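Local structure of endonuclease IV (Thermus thermophilus, 3AAM) at residues Val203-Ser208 with Lys232-Asp237; His221-Lys226 with Arg264-Glu269. The protein cleaves phosphodiester bonds at apurinic or apyrimidinic sites in DNA during base excision repair and also has a 3'-5' exonuclease activity. All blocks are in the same frame, centred on the assembly; numbering follows the deposited sequence.

Contact 1 of 2, residues Val203-Ser208 with Lys232-Asp237; sequences VHLNDS and KRVFLD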
loop_
_atom_site.group_PDB
_atom_site.type_symbol
_atom_site.label_atom_id
_atom_site.label_comp_id
_atom_site.label_asym_id
_atom_site.label_seq_id
_atom_site.Cartn_x
_atom_site.Cartn_y
_atom_site.Cartn_z
ATOM N N VAL A 203 -4.058 -0.900 -4.841
ATOM C CA VAL A 203 -3.913 0.474 -5.283
ATOM C C VAL A 203 -4.082 1.410 -4.092
ATOM O O VAL A 203 -5.050 1.287 -3.336
ATOM C CB VAL A 203 -4.996 0.856 -6.330
ATOM C CG1 VAL A 203 -4.883 2.345 -6.667
ATOM C CG2 VAL A 203 -4.849 0.007 -7.588
ATOM N N HIS A 204 -3.124 2.309 -3.892
ATOM C CA HIS A 204 -3.255 3.310 -2.834
ATOM C C HIS A 204 -3.876 4.471 -3.605
ATOM O O HIS A 204 -3.178 5.229 -4.287
ATOM C CB HIS A 204 -1.891 3.709 -2.255
ATOM C CG HIS A 204 -1.327 2.717 -1.285
ATOM N ND1 HIS A 204 -2.113 1.852 -0.551
ATOM C CD2 HIS A 204 -0.050 2.486 -0.894
ATOM C CE1 HIS A 204 -1.344 1.131 0.247
ATOM N NE2 HIS A 204 -0.088 1.497 0.059
ATOM N N LEU A 205 -5.201 4.573 -3.513
ATOM C CA LEU A 205 -5.981 5.573 -4.230
ATOM C C LEU A 205 -6.001 6.925 -3.532
ATOM O O LEU A 205 -7.054 7.436 -3.155
ATOM C CB LEU A 205 -7.411 5.055 -4.424
ATOM C CG LEU A 205 -8.249 5.698 -5.532
ATOM C CD1 LEU A 205 -7.703 5.290 -6.900
ATOM C CD2 LEU A 205 -9.695 5.255 -5.392
ATOM N N ASN A 206 -4.816 7.494 -3.368
ATOM C CA ASN A 206 -4.652 8.788 -2.723
ATOM C C ASN A 206 -4.807 9.949 -3.696
ATOM O O ASN A 206 -4.317 9.883 -4.822
ATOM C CB ASN A 206 -3.253 8.876 -2.103
ATOM C CG ASN A 206 -3.041 7.868 -0.997
ATOM O OD1 ASN A 206 -2.026 7.168 -0.958
ATOM N ND2 ASN A 206 -3.994 7.793 -0.088
ATOM N N ASP A 207 -5.498 11.007 -3.281
ATOM C CA ASP A 207 -5.584 12.165 -4.152
ATOM C C ASP A 207 -4.303 12.919 -3.798
ATOM O O ASP A 207 -3.594 12.532 -2.867
ATOM C CB ASP A 207 -6.817 13.025 -3.875
ATOM C CG ASP A 207 -7.156 13.938 -5.050
ATOM O OD1 ASP A 207 -6.220 14.355 -5.770
ATOM O OD2 ASP A 207 -8.352 14.250 -5.252
ATOM N N SER A 208 -4.011 13.990 -4.519
ATOM C CA SER A 208 -2.772 14.726 -4.310
ATOM C C SER A 208 -2.914 16.221 -4.063
ATOM O O SER A 208 -3.690 16.897 -4.732
ATOM C CB SER A 208 -1.873 14.497 -5.532
ATOM O OG SER A 208 -0.715 15.311 -5.524
ATOM N N LYS A 232 -11.901 8.449 -9.711
ATOM C CA LYS A 232 -13.109 7.674 -9.943
ATOM C C LYS A 232 -12.850 6.756 -11.139
ATOM O O LYS A 232 -13.215 5.582 -11.124
ATOM C CB LYS A 232 -14.292 8.597 -10.250
ATOM C CG LYS A 232 -15.574 7.855 -10.625
ATOM C CD LYS A 232 -16.691 8.815 -11.042
ATOM C CE LYS A 232 -16.340 9.554 -12.327
ATOM N NZ LYS A 232 -17.448 10.438 -12.806
ATOM N N ARG A 233 -12.205 7.302 -12.164
ATOM C CA ARG A 233 -11.899 6.546 -13.371
ATOM C C ARG A 233 -10.923 5.401 -13.109
ATOM O O ARG A 233 -10.983 4.366 -13.771
ATOM C CB ARG A 233 -11.355 7.488 -14.444
ATOM C CG ARG A 233 -12.400 8.455 -14.992
ATOM C CD ARG A 233 -13.123 7.879 -16.208
ATOM N NE ARG A 233 -13.874 6.659 -15.912
ATOM C CZ ARG A 233 -15.010 6.625 -15.222
ATOM N NH1 ARG A 233 -15.620 5.467 -15.004
ATOM N NH2 ARG A 233 -15.541 7.749 -14.755
ATOM N N VAL A 234 -10.024 5.585 -12.145
ATOM C CA VAL A 234 -9.074 4.532 -11.795
ATOM C C VAL A 234 -9.810 3.457 -10.991
ATOM O O VAL A 234 -9.705 2.260 -11.275
ATOM C CB VAL A 234 -7.897 5.092 -10.949
ATOM C CG1 VAL A 234 -7.030 3.954 -10.421
ATOM C CG2 VAL A 234 -7.051 6.023 -11.798
ATOM N N PHE A 235 -10.569 3.899 -9.996
ATOM C CA PHE A 235 -11.327 3.004 -9.134
ATOM C C PHE A 235 -12.293 2.129 -9.927
ATOM O O PHE A 235 -12.453 0.947 -9.631
ATOM C CB PHE A 235 -12.109 3.839 -8.108
ATOM C CG PHE A 235 -12.848 3.022 -7.075
ATOM C CD1 PHE A 235 -12.159 2.218 -6.170
ATOM C CD2 PHE A 235 -14.233 3.093 -6.983
ATOM C CE1 PHE A 235 -12.842 1.498 -5.183
ATOM C CE2 PHE A 235 -14.924 2.378 -6.002
ATOM C CZ PHE A 235 -14.229 1.582 -5.102
ATOM N N LEU A 236 -12.913 2.710 -10.952
ATOM C CA LEU A 236 -13.892 1.995 -11.760
ATOM C C LEU A 236 -13.374 1.430 -13.074
ATOM O O LEU A 236 -14.160 0.958 -13.895
ATOM C CB LEU A 236 -15.081 2.912 -12.044
ATOM C CG LEU A 236 -15.831 3.413 -10.808
ATOM C CD1 LEU A 236 -17.033 4.237 -11.256
ATOM C CD2 LEU A 236 -16.279 2.233 -9.955
ATOM N N ASP A 237 -12.066 1.477 -13.294
ATOM C CA ASP A 237 -11.543 0.931 -14.539
ATOM C C ASP A 237 -11.851 -0.560 -14.526
ATOM O O ASP A 237 -11.534 -1.254 -13.567
ATOM C CB ASP A 237 -10.037 1.160 -14.645
ATOM C CG ASP A 237 -9.480 0.726 -15.984
ATOM O OD1 ASP A 237 -9.337 -0.496 -16.201
ATOM O OD2 ASP A 237 -9.198 1.607 -16.819
#
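Leu205 reaches from the break in strand 202-208 to the last turn of helix 230-235, and its two methyl groups divide the work between Val234 and Phe235. CD1 lies 3.8 Å from CG1 of Val234, the two side chains passing each other in opposite directions. CD2 goes to Phe235, 3.9 Å from its CB and 4.0 Å from its CD1, so that it rests at the root of the aromatic side chain and meets the ring obliquely; here the side chains cross at about a right angle. In Leu205, CG opposite the backbone N (chi1 -160°) directs the fork to the helix, where one methyl meets each partner. Val234 answers with CG1 anti to its own N (chi1 172°), which turns that methyl to CD1. The contact is small, buried and wholly apolar. Leu205 is the centre of an inverse gamma turn, which kinks the chain between the two halves of the strand while its side chain points to the helix. Phe245 of strand 244-247 packs against Leu205 and meets Phe235 edge-to-face, Thr170 of helix 170-176 touches Leu205 too, and Pro184 of helix 184-194 packs on Val234, placing the contact in the layer between barrel strands and outer helices.

Contact 2 of 2, residues His221-Lys226 with Arg264-Glu269; sequences HLLQGK and RAWLEE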
loop_
_atom_site.group_PDB
_atom_site.type_symbol
_atom_site.label_atom_id
_atom_site.label_comp_id
_atom_site.label_asym_id
_atom_site.label_seq_id
_atom_site.Cartn_x
_atom_site.Cartn_y
_atom_site.Cartn_z
ATOM N N HIS A 221 -7.741 13.651 0.714
ATOM C CA HIS A 221 -8.956 12.838 0.729
ATOM C C HIS A 221 -9.566 12.809 -0.670
ATOM O O HIS A 221 -9.224 13.627 -1.527
ATOM C CB HIS A 221 -9.989 13.430 1.694
ATOM C CG HIS A 221 -9.539 13.483 3.120
ATOM N ND1 HIS A 221 -9.163 12.362 3.826
ATOM C CD2 HIS A 221 -9.427 14.523 3.979
ATOM C CE1 HIS A 221 -8.839 12.707 5.059
ATOM N NE2 HIS A 221 -8.990 14.015 5.179
ATOM N N LEU A 222 -10.477 11.869 -0.898
ATOM C CA LEU A 222 -11.134 11.770 -2.193
ATOM C C LEU A 222 -11.856 13.080 -2.502
ATOM O O LEU A 222 -12.498 13.669 -1.631
ATOM C CB LEU A 222 -12.120 10.601 -2.194
ATOM C CG LEU A 222 -11.481 9.246 -1.873
ATOM C CD1 LEU A 222 -12.558 8.176 -1.839
ATOM C CD2 LEU A 222 -10.415 8.909 -2.906
ATOM N N LEU A 223 -11.723 13.530 -3.747
ATOM C CA LEU A 223 -12.324 14.774 -4.233
ATOM C C LEU A 223 -11.749 16.044 -3.610
ATOM O O LEU A 223 -12.206 17.142 -3.922
ATOM C CB LEU A 223 -13.847 14.760 -4.036
ATOM C CG LEU A 223 -14.639 13.701 -4.814
ATOM C CD1 LEU A 223 -16.136 13.974 -4.667
ATOM C CD2 LEU A 223 -14.245 13.731 -6.281
ATOM N N GLN A 224 -10.742 15.909 -2.750
ATOM C CA GLN A 224 -10.153 17.080 -2.105
ATOM C C GLN A 224 -8.766 17.459 -2.620
ATOM O O GLN A 224 -8.135 18.385 -2.103
ATOM C CB GLN A 224 -10.100 16.873 -0.590
ATOM C CG GLN A 224 -11.470 16.840 0.068
ATOM C CD GLN A 224 -11.388 16.768 1.577
ATOM O OE1 GLN A 224 -10.376 17.144 2.170
ATOM N NE2 GLN A 224 -12.462 16.307 2.210
ATOM N N GLY A 225 -8.304 16.750 -3.644
ATOM C CA GLY A 225 -6.996 17.027 -4.209
ATOM C C GLY A 225 -7.043 17.495 -5.650
ATOM O O GLY A 225 -8.097 17.875 -6.157
ATOM N N LYS A 226 -5.895 17.448 -6.318
ATOM C CA LYS A 226 -5.790 17.893 -7.703
ATOM C C LYS A 226 -6.185 16.846 -8.738
ATOM O O LYS A 226 -6.342 17.170 -9.916
ATOM C CB LYS A 226 -4.362 18.373 -7.984
ATOM C CG LYS A 226 -3.875 19.452 -7.025
ATOM C CD LYS A 226 -4.803 20.653 -7.017
ATOM C CE LYS A 226 -4.346 21.701 -6.007
ATOM N NZ LYS A 226 -5.352 22.793 -5.850
ATOM N N ARG A 264 -18.539 4.863 -1.929
ATOM C CA ARG A 264 -19.808 4.206 -2.181
ATOM C C ARG A 264 -20.590 4.795 -3.342
ATOM O O ARG A 264 -21.272 4.065 -4.061
ATOM C CB ARG A 264 -20.624 4.184 -0.887
ATOM C CG ARG A 264 -20.047 3.161 0.077
ATOM C CD ARG A 264 -20.377 3.405 1.535
ATOM N NE ARG A 264 -19.713 2.389 2.348
ATOM C CZ ARG A 264 -19.685 2.375 3.675
ATOM N NH1 ARG A 264 -20.285 3.335 4.370
ATOM N NH2 ARG A 264 -19.057 1.389 4.304
ATOM N N ALA A 265 -20.484 6.103 -3.543
ATOM C CA ALA A 265 -21.179 6.736 -4.656
ATOM C C ALA A 265 -20.547 6.215 -5.940
ATOM O O ALA A 265 -21.238 5.883 -6.905
ATOM C CB ALA A 265 -21.040 8.246 -4.574
ATOM N N TRP A 266 -19.222 6.135 -5.941
ATOM C CA TRP A 266 -18.510 5.641 -7.108
ATOM C C TRP A 266 -18.838 4.184 -7.376
ATOM O O TRP A 266 -19.074 3.799 -8.514
ATOM C CB TRP A 266 -16.997 5.793 -6.924
ATOM C CG TRP A 266 -16.525 7.204 -6.966
ATOM C CD1 TRP A 266 -17.249 8.304 -7.330
ATOM C CD2 TRP A 266 -15.211 7.675 -6.649
ATOM N NE1 TRP A 266 -16.468 9.430 -7.257
ATOM C CE2 TRP A 266 -15.212 9.072 -6.843
ATOM C CE3 TRP A 266 -14.032 7.051 -6.220
ATOM C CZ2 TRP A 266 -14.077 9.860 -6.621
ATOM C CZ3 TRP A 266 -12.903 7.838 -5.998
ATOM C CH2 TRP A 266 -12.937 9.226 -6.199
ATOM N N LEU A 267 -18.861 3.375 -6.321
ATOM C CA LEU A 267 -19.139 1.955 -6.469
ATOM C C LEU A 267 -20.486 1.700 -7.148
ATOM O O LEU A 267 -20.630 0.733 -7.896
ATOM C CB LEU A 267 -19.087 1.266 -5.103
ATOM C CG LEU A 267 -18.999 -0.262 -5.104
ATOM C CD1 LEU A 267 -17.807 -0.724 -5.939
ATOM C CD2 LEU A 267 -18.863 -0.750 -3.670
ATOM N N GLU A 268 -21.461 2.569 -6.893
ATOM C CA GLU A 268 -22.789 2.433 -7.498
ATOM C C GLU A 268 -22.746 2.690 -8.999
ATOM O O GLU A 268 -23.675 2.332 -9.725
ATOM C CB GLU A 268 -23.777 3.427 -6.883
ATOM C CG GLU A 268 -24.300 3.083 -5.508
ATOM C CD GLU A 268 -25.411 4.028 -5.084
ATOM O OE1 GLU A 268 -25.174 5.256 -5.068
ATOM O OE2 GLU A 268 -26.521 3.546 -4.777
ATOM N N GLU A 269 -21.670 3.321 -9.456
ATOM C CA GLU A 269 -21.509 3.654 -10.868
ATOM C C GLU A 269 -20.704 2.616 -11.642
ATOM O O GLU A 269 -20.430 2.804 -12.826
ATOM C CB GLU A 269 -20.822 5.014 -11.008
ATOM C CG GLU A 269 -21.580 6.183 -10.400
ATOM C CD GLU A 269 -20.774 7.468 -10.436
ATOM O OE1 GLU A 269 -20.356 7.884 -11.537
ATOM O OE2 GLU A 269 -20.551 8.062 -9.361
#
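This is a largely buried apolar contact between a loop and a helix, with Leu223 at its exposed margin: the beta turn that follows strand 219-220 holds Leu222 and Leu223 against the six-membered ring of Trp266 near the C-terminal end of helix 253-267. Leu223 CD2 comes to the rim of the indole, near its plane, 3.9 Å from Trp266 CZ2. Leu222 approaches obliquely, its CD2 lying 4.1 Å from CZ3 and 4.2 Å from CH2 of Trp266, with CD1 also 4.2 Å from CZ3. The far end of the indole is thus met by neighbouring residues at different carbons. Trp266 bridges a wide gap, for even the closest alpha carbons, those of Leu222 and Trp266, are 10.8 Å apart. With CG opposite the carbonyl carbon (chi1 -70°), the indole swings off the helix toward the turn, CZ2, CZ3 and CH2 in front. Without the indole, as with an alanine here, Leu222 and Leu223 would probably lose their aromatic partner and a gap would open between turn and helix. The turn is type II from His221 to Gln224, closed by a hydrogen bond of 3.0 Å from Gln224 N to His221 O. Within it Leu222 points toward the helix, while Leu223 starts off across that direction and reaches the indole with its CD2. Trp258 NE1, earlier in the same helix, gives a hydrogen bond to Leu222 O, and Lys232 of helix 230-235 touches Trp266. Here the loop packs on the last outer helix of a xylose isomerase-like TIM barrel, the fold of the AP endonuclease 2 family.

The centres of contacts 1 and 2 lie about 8 Å apart, on the same side of the chain's centre. Their segments alternate along the chain: 203-208, 221-226, 232-237, 264-269. Strand 202-208 and the loop 221-226 meet, Lys226 N lying 2.8 Å from Ser208 O in a probable hydrogen bond, with a weak one from Gly225 N to Asp207 OD2. Helix 230-235 serves both, since Phe235 of contact 1 also touches Trp266 of contact 2. Together they join a barrel strand, a loop and two outer helices into one packed region. His219, a manganese ligand, precedes the loop by two residues, though the side chains of Leu205 and Leu222 lie about 12 and 14 Å from the metal.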